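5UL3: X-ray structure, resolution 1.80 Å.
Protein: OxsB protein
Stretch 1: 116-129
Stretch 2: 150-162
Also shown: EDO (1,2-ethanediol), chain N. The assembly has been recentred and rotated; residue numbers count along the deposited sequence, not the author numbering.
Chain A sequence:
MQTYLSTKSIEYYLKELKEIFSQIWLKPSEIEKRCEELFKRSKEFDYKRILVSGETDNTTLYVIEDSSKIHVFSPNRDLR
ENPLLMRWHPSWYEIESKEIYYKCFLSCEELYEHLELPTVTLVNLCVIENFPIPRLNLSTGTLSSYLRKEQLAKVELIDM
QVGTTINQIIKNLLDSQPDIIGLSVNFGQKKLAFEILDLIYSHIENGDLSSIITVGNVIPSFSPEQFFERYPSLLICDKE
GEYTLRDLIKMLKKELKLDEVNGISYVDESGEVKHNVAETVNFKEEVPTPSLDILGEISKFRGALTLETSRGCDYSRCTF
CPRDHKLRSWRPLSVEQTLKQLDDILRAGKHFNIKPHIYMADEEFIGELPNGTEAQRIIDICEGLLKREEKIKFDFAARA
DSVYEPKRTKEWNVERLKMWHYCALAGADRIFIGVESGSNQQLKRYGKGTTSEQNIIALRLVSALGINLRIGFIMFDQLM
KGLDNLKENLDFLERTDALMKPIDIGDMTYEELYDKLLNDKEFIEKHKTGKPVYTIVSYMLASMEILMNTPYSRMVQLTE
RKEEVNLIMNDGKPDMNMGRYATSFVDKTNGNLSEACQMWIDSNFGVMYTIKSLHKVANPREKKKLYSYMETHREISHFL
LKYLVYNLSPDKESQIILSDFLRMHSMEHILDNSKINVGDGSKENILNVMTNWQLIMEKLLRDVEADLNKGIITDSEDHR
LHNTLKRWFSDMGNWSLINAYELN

Stretch 1 (116-129) ELPTVTLVNLCVIE
Stretch 2, residues 150-162: EQLAKVELIDMQV

Two parallel strands, 119-124 and 154-159, form the contact, their N-to-C directions 20° apart and their axes 4.6 Å apart at closest approach. Seven backbone hydrogen bonds join the stretches in the alternating pattern of a parallel pair. Lys-154 N gives to Pro-118 O (2.9 Å), and Val-120 N returns one to Lys-154 O (2.8 Å). Glu-156 N to Val-120 O (2.8 Å), Leu-122 N to Glu-156 O (2.9 Å), Ile-158 N to Leu-122 O (3.0 Å), Asn-124 N to Ile-158 O (2.8 Å) and Met-160 N to Asn-124 O (2.9 Å) continue the ladder. Pro-118, lacking an N-H, enters it through its carbonyl alone.

The register follows: Thr-119 beside Lys-154, Val-120 beside Val-155, and so on to Asn-124 beside Asp-159; CA-CA spacings run from 4.6 Å between Thr-121 CA and Glu-156 CA to 5.2 Å between Leu-122 CA and Leu-157 CA. Strand phi/psi lies near -110/130, with phi less negative at Lys-154 (-80/127) and Asn-124 (-89/120). CA-H groups also approach carbonyls, as at Val-155 CA and Val-120 O, 3.2 Å.

Where the strands end, a buried polar cluster takes over. Asn-124 (chi1 t, chi2 41°) donates from ND2 to Asp-159 OD1 at 2.9 Å. Asp-159, also t, accepts on OD1 from Gln-161 N (2.8 Å), while its OD2 receives Gln-161 NE2 (2.8 Å). The carboxylate thus ties the neighbouring strand to the 3-10 segment 160-161, entered at Met-160 with phi/psi -64/-14.

Val-120, Leu-122, Val-155 and Leu-157 share the face that carries this cluster. Leu-122 (m, t) brings CD1 to 4.0 Å from Val-155 CG1 and its CB to 4.1 Å from CD2 of Leu-157 (m, t). Val-120 (t) sets CG2 3.7 Å from Ala-153 CB, a close approach made with a single methyl.

On the other face, Thr-119, Thr-121 and Val-123 meet Lys-154, Glu-156 and Ile-158. Ile-158 (m, t) lays CD1 3.7 Å from Thr-121 CG2 and 4.1 Å from Val-123 CG2. Thr-121 (m) keeps OG1 buried without a partner, a cost of this packing. Lys-154 and Glu-156 cover the partner strand while their ends lead away, as suits their partial exposure.

The flanks finish the seal; the two stretches together bury 1019 Å², both sides summed. Leu-117 (m, t) points toward stretch 2, CD2 3.5 Å from Gln-151 O. Met-160 (m, t, p), the most covered residue, places SD 3.9 Å from Leu-125 CD2 and CB 3.8 Å from Cys-126 CB; its long unbranched side chain carries the apolar sulfur back against Leu-125.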

# COMPACT_ATOMS: atom_id res chain seq x y z
N GLU A 116 3.38 -29.93 -19.24
CA GLU A 116 3.18 -28.92 -20.28
C GLU A 116 2.39 -27.76 -19.68
O GLU A 116 1.20 -27.59 -19.90
CB GLU A 116 2.48 -29.54 -21.48
CG GLU A 116 3.32 -30.62 -22.17
CD GLU A 116 2.83 -30.98 -23.56
OE1 GLU A 116 3.67 -31.31 -24.43
OE2 GLU A 116 1.60 -30.94 -23.80
N LEU A 117 3.10 -26.97 -18.87
CA LEU A 117 2.46 -25.88 -18.15
C LEU A 117 2.08 -24.75 -19.11
O LEU A 117 2.86 -24.40 -20.01
CB LEU A 117 3.39 -25.34 -17.06
CG LEU A 117 3.82 -26.31 -15.96
CD1 LEU A 117 4.61 -25.56 -14.90
CD2 LEU A 117 2.61 -26.98 -15.35
N PRO A 118 0.90 -24.15 -18.94
CA PRO A 118 0.59 -22.94 -19.70
C PRO A 118 1.46 -21.79 -19.21
O PRO A 118 2.09 -21.85 -18.16
CB PRO A 118 -0.89 -22.68 -19.39
CG PRO A 118 -1.09 -23.30 -18.05
CD PRO A 118 -0.15 -24.49 -17.97
N THR A 119 1.51 -20.75 -20.03
CA THR A 119 2.26 -19.55 -19.70
C THR A 119 1.29 -18.43 -19.35
O THR A 119 0.29 -18.22 -20.05
CB THR A 119 3.16 -19.12 -20.86
OG1 THR A 119 4.22 -20.09 -20.99
CG2 THR A 119 3.78 -17.75 -20.58
N VAL A 120 1.57 -17.74 -18.25
CA VAL A 120 0.78 -16.61 -17.77
C VAL A 120 1.71 -15.42 -17.68
O VAL A 120 2.74 -15.49 -17.01
CB VAL A 120 0.17 -16.91 -16.39
CG1 VAL A 120 -0.59 -15.70 -15.87
CG2 VAL A 120 -0.74 -18.15 -16.46
N THR A 121 1.35 -14.32 -18.34
CA THR A 121 2.09 -13.06 -18.20
C THR A 121 1.23 -12.08 -17.41
O THR A 121 0.06 -11.86 -17.75
CB THR A 121 2.46 -12.46 -19.57
OG1 THR A 121 3.34 -13.36 -20.24
CG2 THR A 121 3.22 -11.14 -19.38
N LEU A 122 1.79 -11.54 -16.33
CA LEU A 122 1.13 -10.58 -15.46
C LEU A 122 1.88 -9.27 -15.57
O LEU A 122 3.10 -9.25 -15.42
CB LEU A 122 1.13 -11.05 -14.01
CG LEU A 122 0.42 -12.38 -13.78
CD1 LEU A 122 0.62 -12.83 -12.34
CD2 LEU A 122 -1.07 -12.27 -14.13
N VAL A 123 1.14 -8.19 -15.80
CA VAL A 123 1.71 -6.86 -16.06
C VAL A 123 1.20 -5.90 -15.00
O VAL A 123 -0.01 -5.69 -14.86
CB VAL A 123 1.32 -6.36 -17.46
CG1 VAL A 123 2.05 -5.04 -17.78
CG2 VAL A 123 1.62 -7.43 -18.52
N ASN A 124 2.13 -5.31 -14.23
CA ASN A 124 1.78 -4.24 -13.31
C ASN A 124 1.88 -2.90 -14.04
O ASN A 124 2.96 -2.55 -14.52
CB ASN A 124 2.71 -4.22 -12.09
CG ASN A 124 2.35 -3.09 -11.12
OD1 ASN A 124 1.17 -2.85 -10.88
ND2 ASN A 124 3.35 -2.39 -10.59
N LEU A 125 0.77 -2.16 -14.12
CA LEU A 125 0.82 -0.85 -14.76
C LEU A 125 1.36 0.20 -13.80
O LEU A 125 1.33 0.04 -12.58
CB LEU A 125 -0.56 -0.43 -15.28
CG LEU A 125 -1.32 -1.46 -16.11
CD1 LEU A 125 -2.55 -0.85 -16.75
CD2 LEU A 125 -0.41 -2.12 -17.15
N CYS A 126 1.85 1.30 -14.37
CA CYS A 126 2.40 2.40 -13.59
C CYS A 126 2.44 3.64 -14.47
O CYS A 126 2.92 3.57 -15.60
CB CYS A 126 3.81 2.09 -13.07
SG CYS A 126 4.49 3.37 -11.92
N VAL A 127 1.94 4.76 -13.95
CA VAL A 127 2.17 6.06 -14.55
C VAL A 127 3.45 6.58 -13.90
O VAL A 127 3.42 7.11 -12.79
CB VAL A 127 0.98 7.01 -14.34
CG1 VAL A 127 1.22 8.34 -15.05
CG2 VAL A 127 -0.30 6.36 -14.84
N ILE A 128 4.59 6.38 -14.57
CA ILE A 128 5.86 6.63 -13.89
C ILE A 128 6.09 8.11 -13.61
O ILE A 128 6.92 8.44 -12.75
CB ILE A 128 7.05 6.06 -14.69
CG1 ILE A 128 6.97 6.46 -16.17
CG2 ILE A 128 7.12 4.54 -14.54
CD1 ILE A 128 8.09 5.87 -17.00
N GLU A 129 5.39 9.01 -14.30
CA GLU A 129 5.49 10.43 -13.95
C GLU A 129 5.08 10.66 -12.51
O GLU A 129 5.73 11.43 -11.78
CB GLU A 129 4.62 11.27 -14.88
CG GLU A 129 4.83 11.02 -16.35
CD GLU A 129 3.86 9.99 -16.90
OE1 GLU A 129 2.82 10.39 -17.47
OE2 GLU A 129 4.13 8.77 -16.74
N GLU A 150 2.15 -23.85 -6.57
CA GLU A 150 1.22 -24.90 -6.98
C GLU A 150 1.65 -25.60 -8.28
O GLU A 150 1.02 -26.59 -8.68
CB GLU A 150 -0.17 -24.32 -7.15
CG GLU A 150 -0.81 -23.88 -5.83
CD GLU A 150 -1.24 -25.06 -4.97
OE1 GLU A 150 -1.45 -26.17 -5.49
OE2 GLU A 150 -1.37 -24.85 -3.74
N GLN A 151 2.71 -25.11 -8.92
CA GLN A 151 3.22 -25.60 -10.19
C GLN A 151 2.12 -25.68 -11.23
O GLN A 151 1.95 -26.67 -11.94
CB GLN A 151 3.95 -26.94 -10.00
CG GLN A 151 4.98 -26.89 -8.87
CD GLN A 151 6.00 -28.02 -8.91
OE1 GLN A 151 6.14 -28.72 -9.90
NE2 GLN A 151 6.71 -28.21 -7.80
N LEU A 152 1.36 -24.59 -11.34
CA LEU A 152 0.23 -24.51 -12.26
C LEU A 152 0.59 -23.85 -13.59
O LEU A 152 -0.10 -24.11 -14.58
CB LEU A 152 -0.93 -23.74 -11.61
CG LEU A 152 -1.60 -24.43 -10.41
CD1 LEU A 152 -2.57 -23.47 -9.74
CD2 LEU A 152 -2.31 -25.72 -10.82
N ALA A 153 1.63 -23.02 -13.63
CA ALA A 153 1.93 -22.26 -14.84
C ALA A 153 3.36 -21.76 -14.76
O ALA A 153 3.92 -21.61 -13.67
CB ALA A 153 0.99 -21.06 -15.03
N LYS A 154 3.94 -21.53 -15.93
CA LYS A 154 5.10 -20.66 -16.04
C LYS A 154 4.60 -19.22 -16.04
O LYS A 154 3.70 -18.88 -16.81
CB LYS A 154 5.86 -20.97 -17.32
CG LYS A 154 6.46 -22.39 -17.30
CD LYS A 154 7.55 -22.54 -18.35
CE LYS A 154 7.43 -23.87 -19.09
NZ LYS A 154 8.33 -23.93 -20.28
N VAL A 155 5.14 -18.39 -15.16
CA VAL A 155 4.65 -17.03 -14.98
C VAL A 155 5.76 -16.07 -15.40
O VAL A 155 6.91 -16.23 -14.99
CB VAL A 155 4.21 -16.75 -13.53
CG1 VAL A 155 3.62 -15.33 -13.40
CG2 VAL A 155 3.20 -17.79 -13.06
N GLU A 156 5.40 -15.09 -16.21
CA GLU A 156 6.29 -13.99 -16.59
C GLU A 156 5.74 -12.71 -15.98
O GLU A 156 4.54 -12.45 -16.06
CB GLU A 156 6.40 -13.87 -18.11
CG GLU A 156 6.93 -12.51 -18.59
CD GLU A 156 8.27 -12.62 -19.32
OE1 GLU A 156 8.76 -13.75 -19.50
OE2 GLU A 156 8.82 -11.56 -19.71
N LEU A 157 6.62 -11.93 -15.35
CA LEU A 157 6.25 -10.68 -14.69
C LEU A 157 6.81 -9.50 -15.48
O LEU A 157 7.99 -9.50 -15.84
CB LEU A 157 6.80 -10.64 -13.26
CG LEU A 157 6.14 -11.63 -12.28
CD1 LEU A 157 6.92 -11.69 -10.98
CD2 LEU A 157 4.71 -11.14 -12.04
N ILE A 158 5.95 -8.53 -15.74
CA ILE A 158 6.33 -7.26 -16.36
C ILE A 158 5.86 -6.15 -15.43
O ILE A 158 4.70 -6.16 -15.00
CB ILE A 158 5.71 -7.10 -17.75
CG1 ILE A 158 6.07 -8.28 -18.66
CG2 ILE A 158 6.18 -5.77 -18.38
CD1 ILE A 158 5.35 -8.23 -19.99
N ASP A 159 6.74 -5.18 -15.14
CA ASP A 159 6.42 -4.11 -14.20
C ASP A 159 6.77 -2.78 -14.83
O ASP A 159 7.96 -2.48 -15.03
CB ASP A 159 7.17 -4.29 -12.87
CG ASP A 159 6.63 -3.38 -11.75
OD1 ASP A 159 5.87 -2.43 -12.05
OD2 ASP A 159 6.93 -3.63 -10.56
N MET A 160 5.75 -1.98 -15.16
CA MET A 160 5.99 -0.62 -15.66
C MET A 160 6.66 0.28 -14.63
O MET A 160 7.16 1.35 -15.02
CB MET A 160 4.68 0.02 -16.10
CG MET A 160 4.07 -0.65 -17.33
SD MET A 160 2.64 0.25 -17.91
CE MET A 160 3.45 1.69 -18.67
N GLN A 161 6.71 -0.10 -13.35
CA GLN A 161 7.39 0.74 -12.37
C GLN A 161 8.85 0.94 -12.71
O GLN A 161 9.43 1.97 -12.34
CB GLN A 161 7.31 0.14 -10.97
CG GLN A 161 5.97 0.16 -10.30
CD GLN A 161 6.13 -0.33 -8.87
OE1 GLN A 161 6.17 0.46 -7.93
NE2 GLN A 161 6.30 -1.63 -8.71
N VAL A 162 9.48 -0.04 -13.34
CA VAL A 162 10.91 0.03 -13.62
C VAL A 162 11.16 0.53 -15.05
O VAL A 162 12.23 0.28 -15.61
CB VAL A 162 11.63 -1.30 -13.34
CG1 VAL A 162 11.53 -1.67 -11.85
CG2 VAL A 162 11.09 -2.44 -14.22
C1 EDO N . -3.49 -26.88 -1.55
O1 EDO N . -2.44 -25.93 -1.36
C2 EDO N . -2.90 -28.12 -2.21
O2 EDO N . -1.98 -27.73 -3.24